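Local coordinates for protein UDP-glucose 4-epimerase (Campylobacter jejuni subsp. jejuni serotype O:2, PDB 7K3P) that probably interconverts UDP-glucose and UDP-galactose, and their N-acetylated forms, by inverting the sugar at C4 with the help of tightly held NAD, at residues A25-S30 against I246-I251; V92-S97 against S253-A258; R189-A194 against L310-S315. The protein carries 2 engineered substitutions. One frame throughout, in Å; residues are numbered along the deposited sequence.

Interaction 1 (A25-S30 against I246-I251); sequences AGYIGS and IHVDDI. With NAD (nicotinamide-adenine-dinucleotide), chain C.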
loop_
_atom_site.group_PDB
_atom_site.type_symbol
_atom_site.label_atom_id
_atom_site.label_comp_id
_atom_site.label_asym_id
_atom_site.label_seq_id
_atom_site.Cartn_x
_atom_site.Cartn_y
_atom_site.Cartn_z
ATOM N N ALA A 25 -21.561 0.687 -13.036
ATOM C CA ALA A 25 -21.896 1.275 -14.338
ATOM C C ALA A 25 -20.803 1.029 -15.374
ATOM O O ALA A 25 -20.969 1.380 -16.548
ATOM C CB ALA A 25 -22.177 2.779 -14.209
ATOM N N GLY A 26 -19.680 0.456 -14.932
ATOM C CA GLY A 26 -18.554 0.173 -15.815
ATOM C C GLY A 26 -18.729 -1.135 -16.592
ATOM O O GLY A 26 -19.807 -1.735 -16.572
ATOM N N TYR A 27 -17.675 -1.581 -17.272
ATOM C CA TYR A 27 -17.775 -2.722 -18.192
ATOM C C TYR A 27 -18.082 -4.032 -17.477
ATOM O O TYR A 27 -19.093 -4.683 -17.764
ATOM C CB TYR A 27 -16.498 -2.840 -19.033
ATOM C CG TYR A 27 -16.525 -3.928 -20.097
ATOM C CD1 TYR A 27 -17.596 -4.052 -20.989
ATOM C CD2 TYR A 27 -15.461 -4.818 -20.225
ATOM C CE1 TYR A 27 -17.610 -5.044 -21.967
ATOM C CE2 TYR A 27 -15.458 -5.806 -21.208
ATOM C CZ TYR A 27 -16.532 -5.914 -22.075
ATOM O OH TYR A 27 -16.523 -6.897 -23.049
ATOM N N ILE A 28 -17.229 -4.433 -16.544
ATOM C CA ILE A 28 -17.455 -5.700 -15.863
ATOM C C ILE A 28 -18.566 -5.556 -14.822
ATOM O O ILE A 28 -19.384 -6.469 -14.636
ATOM C CB ILE A 28 -16.186 -6.215 -15.188
ATOM C CG1 ILE A 28 -15.045 -6.345 -16.207
ATOM C CG2 ILE A 28 -16.454 -7.543 -14.516
ATOM C CD1 ILE A 28 -13.723 -6.762 -15.559
ATOM N N GLY A 29 -18.586 -4.408 -14.141
ATOM C CA GLY A 29 -19.620 -4.118 -13.156
ATOM C C GLY A 29 -21.053 -4.183 -13.687
ATOM O O GLY A 29 -21.932 -4.763 -13.035
ATOM N N SER A 30 -21.297 -3.593 -14.856
ATOM C CA SER A 30 -22.643 -3.600 -15.425
ATOM C C SER A 30 -23.057 -5.012 -15.855
ATOM O O SER A 30 -24.213 -5.404 -15.684
ATOM C CB SER A 30 -22.749 -2.640 -16.603
ATOM O OG SER A 30 -21.904 -3.035 -17.662
ATOM N N ILE A 246 -10.426 -13.593 -21.093
ATOM C CA ILE A 246 -11.685 -14.070 -20.529
ATOM C C ILE A 246 -12.890 -13.260 -21.011
ATOM O O ILE A 246 -12.796 -12.042 -21.239
ATOM C CB ILE A 246 -11.632 -14.129 -18.988
ATOM C CG1 ILE A 246 -12.811 -14.936 -18.445
ATOM C CG2 ILE A 246 -11.585 -12.704 -18.384
ATOM C CD1 ILE A 246 -12.606 -15.390 -17.009
ATOM N N HIS A 247 -14.018 -13.946 -21.184
ATOM C CA HIS A 247 -15.251 -13.295 -21.625
ATOM C C HIS A 247 -15.826 -12.455 -20.479
ATOM O O HIS A 247 -15.809 -12.879 -19.330
ATOM C CB HIS A 247 -16.269 -14.345 -22.084
ATOM C CG HIS A 247 -17.454 -13.765 -22.785
ATOM N ND1 HIS A 247 -18.526 -13.221 -22.110
ATOM C CD2 HIS A 247 -17.735 -13.638 -24.103
ATOM C CE1 HIS A 247 -19.418 -12.786 -22.982
ATOM N NE2 HIS A 247 -18.961 -13.023 -24.197
ATOM N N VAL A 248 -16.332 -11.265 -20.795
ATOM C CA VAL A 248 -16.839 -10.371 -19.746
ATOM C C VAL A 248 -17.934 -11.022 -18.893
ATOM O O VAL A 248 -18.053 -10.728 -17.700
ATOM C CB VAL A 248 -17.321 -9.011 -20.317
ATOM C CG1 VAL A 248 -18.494 -9.209 -21.284
ATOM C CG2 VAL A 248 -17.713 -8.059 -19.183
ATOM N N ASP A 249 -18.721 -11.922 -19.482
ATOM C CA ASP A 249 -19.814 -12.539 -18.727
ATOM C C ASP A 249 -19.323 -13.680 -17.835
ATOM O O ASP A 249 -19.986 -14.041 -16.860
ATOM C CB ASP A 249 -20.958 -12.994 -19.662
ATOM C CG ASP A 249 -21.816 -11.827 -20.156
ATOM O OD1 ASP A 249 -22.200 -10.970 -19.325
ATOM O OD2 ASP A 249 -22.087 -11.755 -21.377
ATOM N N ASP A 250 -18.153 -14.230 -18.168
ATOM C CA ASP A 250 -17.534 -15.298 -17.376
ATOM C C ASP A 250 -16.761 -14.762 -16.175
ATOM O O ASP A 250 -16.733 -15.381 -15.096
ATOM C CB ASP A 250 -16.596 -16.140 -18.254
ATOM C CG ASP A 250 -17.352 -17.084 -19.184
ATOM O OD1 ASP A 250 -18.478 -17.485 -18.824
ATOM O OD2 ASP A 250 -16.821 -17.424 -20.268
ATOM N N ILE A 251 -16.084 -13.633 -16.358
ATOM C CA ILE A 251 -15.473 -12.997 -15.186
ATOM C C ILE A 251 -16.617 -12.452 -14.319
ATOM O O ILE A 251 -16.556 -12.500 -13.093
ATOM C CB ILE A 251 -14.441 -11.901 -15.568
ATOM C CG1 ILE A 251 -13.866 -11.234 -14.315
ATOM C CG2 ILE A 251 -15.049 -10.873 -16.512
ATOM C CD1 ILE A 251 -13.228 -12.222 -13.361
HETATM P PA NAD C . -14.340 0.091 -15.819
HETATM O O1A NAD C . -13.616 1.407 -15.974
HETATM O O2A NAD C . -15.278 -0.142 -16.969
HETATM O O5B NAD C . -15.208 0.077 -14.501
HETATM C C5B NAD C . -14.830 0.924 -13.454
HETATM C C4B NAD C . -16.029 1.595 -12.909
HETATM O O4B NAD C . -15.779 2.168 -11.658
HETATM C C3B NAD C . -16.519 2.730 -13.860
HETATM O O3B NAD C . -17.937 2.687 -14.274
HETATM C C2B NAD C . -16.043 4.017 -13.143
HETATM O O2B NAD C . -16.825 5.103 -13.404
HETATM C C1B NAD C . -16.130 3.553 -11.724
HETATM N N9A NAD C . -15.301 4.360 -10.815
HETATM C C8A NAD C . -13.979 4.605 -10.932
HETATM N N7A NAD C . -13.561 5.398 -9.934
HETATM C C5A NAD C . -14.599 5.688 -9.139
HETATM C C6A NAD C . -14.765 6.460 -7.978
HETATM N N6A NAD C . -13.631 7.133 -7.392
HETATM N N1A NAD C . -15.977 6.545 -7.394
HETATM C C2A NAD C . -17.056 5.927 -7.907
HETATM N N3A NAD C . -16.942 5.177 -9.052
HETATM C C4A NAD C . -15.737 5.039 -9.679
HETATM O O3 NAD C . -13.242 -1.054 -15.722
HETATM P PN NAD C . -13.572 -2.594 -15.821
HETATM O O1N NAD C . -15.068 -2.828 -15.715
HETATM O O2N NAD C . -13.055 -3.084 -17.139
HETATM O O5D NAD C . -12.819 -3.322 -14.637
HETATM C C5D NAD C . -13.392 -3.270 -13.351
HETATM C C4D NAD C . -12.464 -3.864 -12.305
HETATM O O4D NAD C . -11.945 -5.107 -12.725
HETATM C C3D NAD C . -11.322 -2.946 -11.882
HETATM O O3D NAD C . -11.111 -3.067 -10.533
HETATM C C2D NAD C . -10.124 -3.478 -12.548
HETATM O O2D NAD C . -8.941 -3.190 -11.900
HETATM C C1D NAD C . -10.475 -4.987 -12.628
HETATM N N1N NAD C . -9.753 -5.761 -13.741
HETATM C C2N NAD C . -10.136 -5.452 -15.031
HETATM C C3N NAD C . -9.530 -6.117 -16.093
HETATM C C7N NAD C . -9.938 -5.789 -17.506
HETATM O O7N NAD C . -10.773 -4.932 -17.753
HETATM N N7N NAD C . -9.320 -6.495 -18.578
HETATM C C4N NAD C . -8.568 -7.077 -15.842
HETATM C C5N NAD C . -8.195 -7.375 -14.551
HETATM C C6N NAD C . -8.792 -6.712 -13.470
#
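Val248 lies over one face of the Tyr27 ring, its CG2 methyl 3.9 Å from the ring centroid and 16° off the normal, a CH-pi contact. The methyl is offset toward the rim, and Val248 CG1 comes 3.5 Å from Tyr27 OH, which is hydrogen-bonded to Ala194 O and so holds that end of the ring against the valine. With CG anti to the backbone N (chi1 -176°), the tyrosine runs out from the first turn of helix 27-37 to the start of helix 248-261. This is the tight part. The looser flank is Ile28, where methyl meets methyl: Ile28 CG2 stands 4.1 Å from Ile251 CG2, the two side chains crossing at about a right angle. His247, the N-cap of helix 248-261, accepts from Asp249 N through ND1. The cofactor lies beyond the other helix start: Tyr27 N gives a nearly straight bond to NAD O2A (2.8 Å, 174°), and Ile28 N an equally straight one to NAD O1N (2.8 Å). Gly26 and Gly29 fit the Rossmann-type glycine-rich turn. The chemistry is therefore divided: backbone amides at a helix N-terminus, whose dipole probably favours the pyrophosphate, hold the anion, while the side chains of the same two residues pack on helix 248-261.

Interaction 2 (V92-S97 against S253-A258); sequences VHFAAS and SAHLAA. With NAD (nicotinamide-adenine-dinucleotide), chain C.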
loop_
_atom_site.group_PDB
_atom_site.type_symbol
_atom_site.label_atom_id
_atom_site.label_comp_id
_atom_site.label_asym_id
_atom_site.label_seq_id
_atom_site.Cartn_x
_atom_site.Cartn_y
_atom_site.Cartn_z
ATOM N N VAL A 92 -19.353 -5.925 -3.745
ATOM C CA VAL A 92 -18.548 -6.416 -4.839
ATOM C C VAL A 92 -17.899 -5.177 -5.417
ATOM O O VAL A 92 -18.583 -4.316 -5.990
ATOM C CB VAL A 92 -19.410 -7.109 -5.899
ATOM C CG1 VAL A 92 -18.537 -7.606 -7.039
ATOM C CG2 VAL A 92 -20.192 -8.288 -5.258
ATOM N N HIS A 93 -16.577 -5.080 -5.251
ATOM C CA HIS A 93 -15.853 -3.825 -5.495
ATOM C C HIS A 93 -15.070 -3.796 -6.828
ATOM O O HIS A 93 -13.941 -4.299 -6.906
ATOM C CB HIS A 93 -14.914 -3.564 -4.306
ATOM C CG HIS A 93 -14.100 -2.312 -4.421
ATOM N ND1 HIS A 93 -14.604 -1.136 -4.981
ATOM C CD2 HIS A 93 -12.830 -2.030 -4.057
ATOM C CE1 HIS A 93 -13.670 -0.212 -4.946
ATOM N NE2 HIS A 93 -12.578 -0.715 -4.391
ATOM N N PHE A 94 -15.664 -3.205 -7.859
ATOM C CA PHE A 94 -15.045 -3.085 -9.182
ATOM C C PHE A 94 -14.378 -1.722 -9.419
ATOM O O PHE A 94 -13.508 -1.598 -10.294
ATOM C CB PHE A 94 -16.099 -3.217 -10.287
ATOM C CG PHE A 94 -16.682 -4.596 -10.436
ATOM C CD1 PHE A 94 -15.977 -5.606 -11.086
ATOM C CD2 PHE A 94 -17.960 -4.867 -9.969
ATOM C CE1 PHE A 94 -16.531 -6.877 -11.235
ATOM C CE2 PHE A 94 -18.520 -6.129 -10.107
ATOM C CZ PHE A 94 -17.810 -7.137 -10.748
ATOM N N ALA A 95 -14.845 -0.686 -8.717
ATOM C CA ALA A 95 -14.408 0.688 -8.993
ATOM C C ALA A 95 -12.895 0.840 -8.841
ATOM O O ALA A 95 -12.320 0.497 -7.804
ATOM C CB ALA A 95 -15.140 1.687 -8.081
ATOM N N ALA A 96 -12.257 1.358 -9.886
ATOM C CA ALA A 96 -10.819 1.575 -9.881
ATOM C C ALA A 96 -10.424 2.256 -11.182
ATOM O O ALA A 96 -11.238 2.342 -12.101
ATOM C CB ALA A 96 -10.088 0.230 -9.756
ATOM N N SER A 97 -9.171 2.718 -11.250
ATOM C CA SER A 97 -8.535 3.068 -12.518
ATOM C C SER A 97 -7.738 1.840 -12.951
ATOM O O SER A 97 -7.155 1.161 -12.099
ATOM C CB SER A 97 -7.605 4.272 -12.337
ATOM O OG SER A 97 -8.319 5.377 -11.832
ATOM N N SER A 253 -19.643 -13.780 -13.915
ATOM C CA SER A 253 -20.260 -14.860 -13.145
ATOM C C SER A 253 -19.358 -15.324 -12.001
ATOM O O SER A 253 -19.834 -15.750 -10.942
ATOM C CB SER A 253 -20.671 -16.035 -14.063
ATOM O OG SER A 253 -19.531 -16.690 -14.602
ATOM N N ALA A 254 -18.045 -15.221 -12.185
ATOM C CA ALA A 254 -17.120 -15.644 -11.121
ATOM C C ALA A 254 -17.231 -14.768 -9.883
ATOM O O ALA A 254 -16.891 -15.186 -8.774
ATOM C CB ALA A 254 -15.670 -15.666 -11.629
ATOM N N HIS A 255 -17.680 -13.531 -10.065
ATOM C CA HIS A 255 -17.858 -12.653 -8.913
ATOM C C HIS A 255 -19.081 -13.115 -8.099
ATOM O O HIS A 255 -19.051 -13.126 -6.864
ATOM C CB HIS A 255 -17.960 -11.197 -9.372
ATOM C CG HIS A 255 -16.630 -10.575 -9.685
ATOM N ND1 HIS A 255 -15.916 -10.869 -10.830
ATOM C CD2 HIS A 255 -15.874 -9.692 -8.986
ATOM C CE1 HIS A 255 -14.789 -10.175 -10.831
ATOM N NE2 HIS A 255 -14.738 -9.452 -9.728
ATOM N N LEU A 256 -20.136 -13.530 -8.799
ATOM C CA LEU A 256 -21.293 -14.130 -8.137
ATOM C C LEU A 256 -20.849 -15.395 -7.419
ATOM O O LEU A 256 -21.156 -15.592 -6.239
ATOM C CB LEU A 256 -22.410 -14.431 -9.147
ATOM C CG LEU A 256 -23.358 -13.278 -9.481
ATOM C CD1 LEU A 256 -22.683 -12.215 -10.364
ATOM C CD2 LEU A 256 -24.644 -13.802 -10.143
ATOM N N ALA A 257 -20.084 -16.239 -8.114
ATOM C CA ALA A 257 -19.610 -17.470 -7.485
ATOM C C ALA A 257 -18.774 -17.190 -6.241
ATOM O O ALA A 257 -18.845 -17.944 -5.274
ATOM C CB ALA A 257 -18.843 -18.351 -8.487
ATOM N N ALA A 258 -17.986 -16.108 -6.263
ATOM C CA ALA A 258 -17.127 -15.732 -5.123
ATOM C C ALA A 258 -17.964 -15.343 -3.909
ATOM O O ALA A 258 -17.607 -15.627 -2.764
ATOM C CB ALA A 258 -16.199 -14.556 -5.510
HETATM P PA NAD C . -14.340 0.091 -15.819
HETATM O O1A NAD C . -13.616 1.407 -15.974
HETATM O O2A NAD C . -15.278 -0.142 -16.969
HETATM O O5B NAD C . -15.208 0.077 -14.501
HETATM C C5B NAD C . -14.830 0.924 -13.454
HETATM C C4B NAD C . -16.029 1.595 -12.909
HETATM O O4B NAD C . -15.779 2.168 -11.658
HETATM C C3B NAD C . -16.519 2.730 -13.860
HETATM O O3B NAD C . -17.937 2.687 -14.274
HETATM C C2B NAD C . -16.043 4.017 -13.143
HETATM O O2B NAD C . -16.825 5.103 -13.404
HETATM C C1B NAD C . -16.130 3.553 -11.724
HETATM N N9A NAD C . -15.301 4.360 -10.815
HETATM C C8A NAD C . -13.979 4.605 -10.932
HETATM N N7A NAD C . -13.561 5.398 -9.934
HETATM C C5A NAD C . -14.599 5.688 -9.139
HETATM C C6A NAD C . -14.765 6.460 -7.978
HETATM N N6A NAD C . -13.631 7.133 -7.392
HETATM N N1A NAD C . -15.977 6.545 -7.394
HETATM C C2A NAD C . -17.056 5.927 -7.907
HETATM N N3A NAD C . -16.942 5.177 -9.052
HETATM C C4A NAD C . -15.737 5.039 -9.679
HETATM O O3 NAD C . -13.242 -1.054 -15.722
HETATM P PN NAD C . -13.572 -2.594 -15.821
HETATM O O1N NAD C . -15.068 -2.828 -15.715
HETATM O O2N NAD C . -13.055 -3.084 -17.139
HETATM O O5D NAD C . -12.819 -3.322 -14.637
HETATM C C5D NAD C . -13.392 -3.270 -13.351
HETATM C C4D NAD C . -12.464 -3.864 -12.305
HETATM O O4D NAD C . -11.945 -5.107 -12.725
HETATM C C3D NAD C . -11.322 -2.946 -11.882
HETATM O O3D NAD C . -11.111 -3.067 -10.533
HETATM C C2D NAD C . -10.124 -3.478 -12.548
HETATM O O2D NAD C . -8.941 -3.190 -11.900
HETATM C C1D NAD C . -10.475 -4.987 -12.628
HETATM N N1N NAD C . -9.753 -5.761 -13.741
HETATM C C2N NAD C . -10.136 -5.452 -15.031
HETATM C C3N NAD C . -9.530 -6.117 -16.093
HETATM C C7N NAD C . -9.938 -5.789 -17.506
HETATM O O7N NAD C . -10.773 -4.932 -17.753
HETATM N N7N NAD C . -9.320 -6.495 -18.578
HETATM C C4N NAD C . -8.568 -7.077 -15.842
HETATM C C5N NAD C . -8.195 -7.375 -14.551
HETATM C C6N NAD C . -8.792 -6.712 -13.470
#
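Strand residue Val92 and helix residue His255 make the closest backbone approach between 92-97 and 253-258, with CA atoms 7.5 Å apart, so side chains must bridge the gap. The imidazole of His255 does most of this. Phe94 CE1 sits over one of its faces, toward the rim, 3.5 Å from His255 NE2; the two side chains come from opposite directions. Ring centroids are 4.6 Å apart and the planes open at 37°, an oblique aromatic pair that is neither a parallel stack nor edge-to-face. Val92 adds a van der Waals contact: CG1, anti to the backbone N (chi1 180°), approaches the imidazole obliquely, 3.9 Å from His255 CD2. Both imidazole nitrogens have partners beyond the pair, ND1 at Ile251 O and NE2 at Ser136 OG, which fixes the rotation of the ring against Phe94. The backbone of Phe94 serves the cofactor: Phe94 O accepts from NAD O3D at 2.8 Å. The Phe94 ring edge faces NAD C4D, and farther on Ala96 CB lies 3.5 Å from NAD O3D. Strand 90-93 sits between strands 18-22 and 132-136 of the parallel Rossmann sheet; Phe94 also packs on Thr32 of helix 27-37, and His255 on Ile134, where helix 248-261 meets the sheet.

Interaction 3 (R189-A194 against L310-S315); sequences RYFNVA and LISDAS. With NAD (nicotinamide-adenine-dinucleotide), chain C.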
loop_
_atom_site.group_PDB
_atom_site.type_symbol
_atom_site.label_atom_id
_atom_site.label_comp_id
_atom_site.label_asym_id
_atom_site.label_seq_id
_atom_site.Cartn_x
_atom_site.Cartn_y
_atom_site.Cartn_z
ATOM N N ARG A 189 -8.198 -12.494 -8.957
ATOM C CA ARG A 189 -7.169 -12.011 -9.892
ATOM C C ARG A 189 -7.401 -12.637 -11.263
ATOM O O ARG A 189 -7.779 -13.811 -11.355
ATOM C CB ARG A 189 -5.778 -12.390 -9.399
ATOM C CG ARG A 189 -5.428 -11.905 -7.994
ATOM C CD ARG A 189 -4.148 -12.558 -7.540
ATOM N NE ARG A 189 -3.782 -12.191 -6.176
ATOM C CZ ARG A 189 -3.087 -12.975 -5.368
ATOM N NH1 ARG A 189 -2.675 -14.170 -5.802
ATOM N NH2 ARG A 189 -2.812 -12.571 -4.140
ATOM N N TYR A 190 -7.169 -11.867 -12.324
ATOM C CA TYR A 190 -7.352 -12.377 -13.675
ATOM C C TYR A 190 -6.614 -11.512 -14.674
ATOM O O TYR A 190 -6.223 -10.374 -14.367
ATOM C CB TYR A 190 -8.847 -12.464 -14.042
ATOM C CG TYR A 190 -9.673 -11.254 -13.617
ATOM C CD1 TYR A 190 -10.094 -11.095 -12.301
ATOM C CD2 TYR A 190 -10.058 -10.297 -14.546
ATOM C CE1 TYR A 190 -10.877 -9.980 -11.916
ATOM C CE2 TYR A 190 -10.834 -9.211 -14.181
ATOM C CZ TYR A 190 -11.232 -9.057 -12.870
ATOM O OH TYR A 190 -12.000 -7.961 -12.528
ATOM N N PHE A 191 -6.414 -12.059 -15.866
ATOM C CA PHE A 191 -5.766 -11.320 -16.932
ATOM C C PHE A 191 -6.788 -10.472 -17.687
ATOM O O PHE A 191 -7.845 -10.133 -17.149
ATOM C CB PHE A 191 -5.024 -12.290 -17.857
ATOM C CG PHE A 191 -3.728 -12.785 -17.277
ATOM C CD1 PHE A 191 -2.554 -12.049 -17.441
ATOM C CD2 PHE A 191 -3.684 -13.959 -16.536
ATOM C CE1 PHE A 191 -1.351 -12.491 -16.892
ATOM C CE2 PHE A 191 -2.486 -14.411 -15.984
ATOM C CZ PHE A 191 -1.315 -13.678 -16.163
ATOM N N ASN A 192 -6.487 -10.145 -18.936
ATOM C CA ASN A 192 -7.294 -9.201 -19.694
ATOM C C ASN A 192 -8.710 -9.727 -19.991
ATOM O O ASN A 192 -8.897 -10.923 -20.287
ATOM C CB ASN A 192 -6.581 -8.871 -21.002
ATOM C CG ASN A 192 -7.333 -7.842 -21.831
ATOM O OD1 ASN A 192 -7.873 -8.153 -22.902
ATOM N ND2 ASN A 192 -7.393 -6.615 -21.329
ATOM N N VAL A 193 -9.711 -8.853 -19.923
ATOM C CA VAL A 193 -11.049 -9.281 -20.329
ATOM C C VAL A 193 -11.467 -8.698 -21.678
ATOM O O VAL A 193 -11.417 -7.489 -21.890
ATOM C CB VAL A 193 -12.123 -9.136 -19.209
ATOM C CG1 VAL A 193 -11.510 -8.679 -17.900
ATOM C CG2 VAL A 193 -13.296 -8.288 -19.654
ATOM N N ALA A 194 -11.847 -9.581 -22.599
ATOM C CA ALA A 194 -12.144 -9.172 -23.978
ATOM C C ALA A 194 -13.193 -8.068 -24.018
ATOM O O ALA A 194 -14.169 -8.109 -23.265
ATOM C CB ALA A 194 -12.593 -10.376 -24.815
ATOM N N LEU A 310 1.928 -17.620 -20.681
ATOM C CA LEU A 310 1.605 -16.940 -19.424
ATOM C C LEU A 310 0.083 -16.990 -19.227
ATOM O O LEU A 310 -0.663 -16.278 -19.904
ATOM C CB LEU A 310 2.087 -15.485 -19.461
ATOM C CG LEU A 310 1.666 -14.598 -18.287
ATOM C CD1 LEU A 310 2.159 -15.208 -17.007
ATOM C CD2 LEU A 310 2.201 -13.177 -18.438
ATOM N N ILE A 311 -0.379 -17.841 -18.314
ATOM C CA ILE A 311 -1.818 -17.973 -18.071
ATOM C C ILE A 311 -2.067 -18.195 -16.586
ATOM O O ILE A 311 -1.135 -18.526 -15.838
ATOM C CB ILE A 311 -2.424 -19.158 -18.870
ATOM C CG1 ILE A 311 -1.932 -20.490 -18.307
ATOM C CG2 ILE A 311 -2.082 -19.041 -20.346
ATOM C CD1 ILE A 311 -2.632 -21.705 -18.943
ATOM N N SER A 312 -3.317 -18.022 -16.160
ATOM C CA SER A 312 -3.675 -18.279 -14.772
ATOM C C SER A 312 -3.842 -19.778 -14.561
ATOM O O SER A 312 -4.368 -20.477 -15.440
ATOM C CB SER A 312 -5.004 -17.600 -14.407
ATOM O OG SER A 312 -4.968 -16.186 -14.589
ATOM N N ASP A 313 -3.439 -20.255 -13.389
ATOM C CA ASP A 313 -3.836 -21.576 -12.925
ATOM C C ASP A 313 -5.212 -21.415 -12.270
ATOM O O ASP A 313 -5.327 -20.759 -11.240
ATOM C CB ASP A 313 -2.826 -22.076 -11.897
ATOM C CG ASP A 313 -3.149 -23.477 -11.380
ATOM O OD1 ASP A 313 -4.294 -23.968 -11.552
ATOM O OD2 ASP A 313 -2.236 -24.083 -10.790
ATOM N N ALA A 314 -6.250 -21.996 -12.872
ATOM C CA ALA A 314 -7.615 -21.847 -12.365
ATOM C C ALA A 314 -8.150 -23.071 -11.624
ATOM O O ALA A 314 -9.357 -23.177 -11.403
ATOM C CB ALA A 314 -8.555 -21.469 -13.496
ATOM N N SER A 315 -7.267 -23.989 -11.240
ATOM C CA SER A 315 -7.711 -25.201 -10.557
ATOM C C SER A 315 -8.372 -24.897 -9.191
ATOM O O SER A 315 -9.396 -25.498 -8.826
ATOM C CB SER A 315 -6.550 -26.193 -10.426
ATOM O OG SER A 315 -5.514 -25.687 -9.610
HETATM P PA NAD C . -14.340 0.091 -15.819
HETATM O O1A NAD C . -13.616 1.407 -15.974
HETATM O O2A NAD C . -15.278 -0.142 -16.969
HETATM O O5B NAD C . -15.208 0.077 -14.501
HETATM C C5B NAD C . -14.830 0.924 -13.454
HETATM C C4B NAD C . -16.029 1.595 -12.909
HETATM O O4B NAD C . -15.779 2.168 -11.658
HETATM C C3B NAD C . -16.519 2.730 -13.860
HETATM O O3B NAD C . -17.937 2.687 -14.274
HETATM C C2B NAD C . -16.043 4.017 -13.143
HETATM O O2B NAD C . -16.825 5.103 -13.404
HETATM C C1B NAD C . -16.130 3.553 -11.724
HETATM N N9A NAD C . -15.301 4.360 -10.815
HETATM C C8A NAD C . -13.979 4.605 -10.932
HETATM N N7A NAD C . -13.561 5.398 -9.934
HETATM C C5A NAD C . -14.599 5.688 -9.139
HETATM C C6A NAD C . -14.765 6.460 -7.978
HETATM N N6A NAD C . -13.631 7.133 -7.392
HETATM N N1A NAD C . -15.977 6.545 -7.394
HETATM C C2A NAD C . -17.056 5.927 -7.907
HETATM N N3A NAD C . -16.942 5.177 -9.052
HETATM C C4A NAD C . -15.737 5.039 -9.679
HETATM O O3 NAD C . -13.242 -1.054 -15.722
HETATM P PN NAD C . -13.572 -2.594 -15.821
HETATM O O1N NAD C . -15.068 -2.828 -15.715
HETATM O O2N NAD C . -13.055 -3.084 -17.139
HETATM O O5D NAD C . -12.819 -3.322 -14.637
HETATM C C5D NAD C . -13.392 -3.270 -13.351
HETATM C C4D NAD C . -12.464 -3.864 -12.305
HETATM O O4D NAD C . -11.945 -5.107 -12.725
HETATM C C3D NAD C . -11.322 -2.946 -11.882
HETATM O O3D NAD C . -11.111 -3.067 -10.533
HETATM C C2D NAD C . -10.124 -3.478 -12.548
HETATM O O2D NAD C . -8.941 -3.190 -11.900
HETATM C C1D NAD C . -10.475 -4.987 -12.628
HETATM N N1N NAD C . -9.753 -5.761 -13.741
HETATM C C2N NAD C . -10.136 -5.452 -15.031
HETATM C C3N NAD C . -9.530 -6.117 -16.093
HETATM C C7N NAD C . -9.938 -5.789 -17.506
HETATM O O7N NAD C . -10.773 -4.932 -17.753
HETATM N N7N NAD C . -9.320 -6.495 -18.578
HETATM C C4N NAD C . -8.568 -7.077 -15.842
HETATM C C5N NAD C . -8.195 -7.375 -14.551
HETATM C C6N NAD C . -8.792 -6.712 -13.470
HETATM O O HOH W 1 -6.941 -15.044 -15.825
#
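Apolar packing joins Phe191 to strand 309-312: its CZ lies 3.8 Å from Leu310 CG, and the two side chains cross at about a right angle. Both leucine methyls come from the same side of the ring plane, CD1 nearest CZ and CD2 nearest CE1, while Phe191 CE2 approaches the backbone at Ile311 C. An edge contact adds to this, Ser312 OG sitting near the ring plane, 3.2 Å from Phe191 CD2. The polar link is a water that accepts from Phe191 N at 3.0 Å and is hydrogen-bonded to Ser312 OG (2.6 Å). With OG anti to the carbonyl carbon (chi1 -59°), the serine can meet ring edge and water together. Farther along, Asp313 OD1 accepts from Ser315 N, an Asx turn, and also from Ser315 OG. Cofactor contacts come from Tyr190 and from the carbonyl of Phe191. Tyr190 OH donates to NAD O4D at 2.9 Å, and NAD C5N approaches the Tyr190 ring obliquely, 3.2 Å from CE2; Phe191 O lies 3.4 Å from NAD C4N. The chemistry implies a two-sided segment: one side borders the nicotinamide carbon that carries hydride in this family, while the Phe191 side chain and backbone amide face strand 309-312 through apolar contact and one bridging water.

How the interactions relate
Each of the three contacts has one segment that touches the same NAD. Interactions 1 and 2 have centres 9 Å apart and share helix 248-261; they meet where Ile28 CG2 packs against Phe94 CE1 at 3.3 Å. Interaction 3 lies about 14 Å from the centre of each. It joins interaction 1 through probable hydrogen bonds from Tyr27 OH to Ala194 O (2.7 Å) and between Ile246 O and Ala194 N (3.0 Å), and Ile251 CD1 rests 3.5 Å from Tyr190 CD1. Its link to interaction 2 is slighter, His255 CE1 to Tyr190 OH at 3.9 Å. Between them 25-30, 92-97 and 189-194 reach pyrophosphate, riboses and nicotinamide, while 246-258 backs all three.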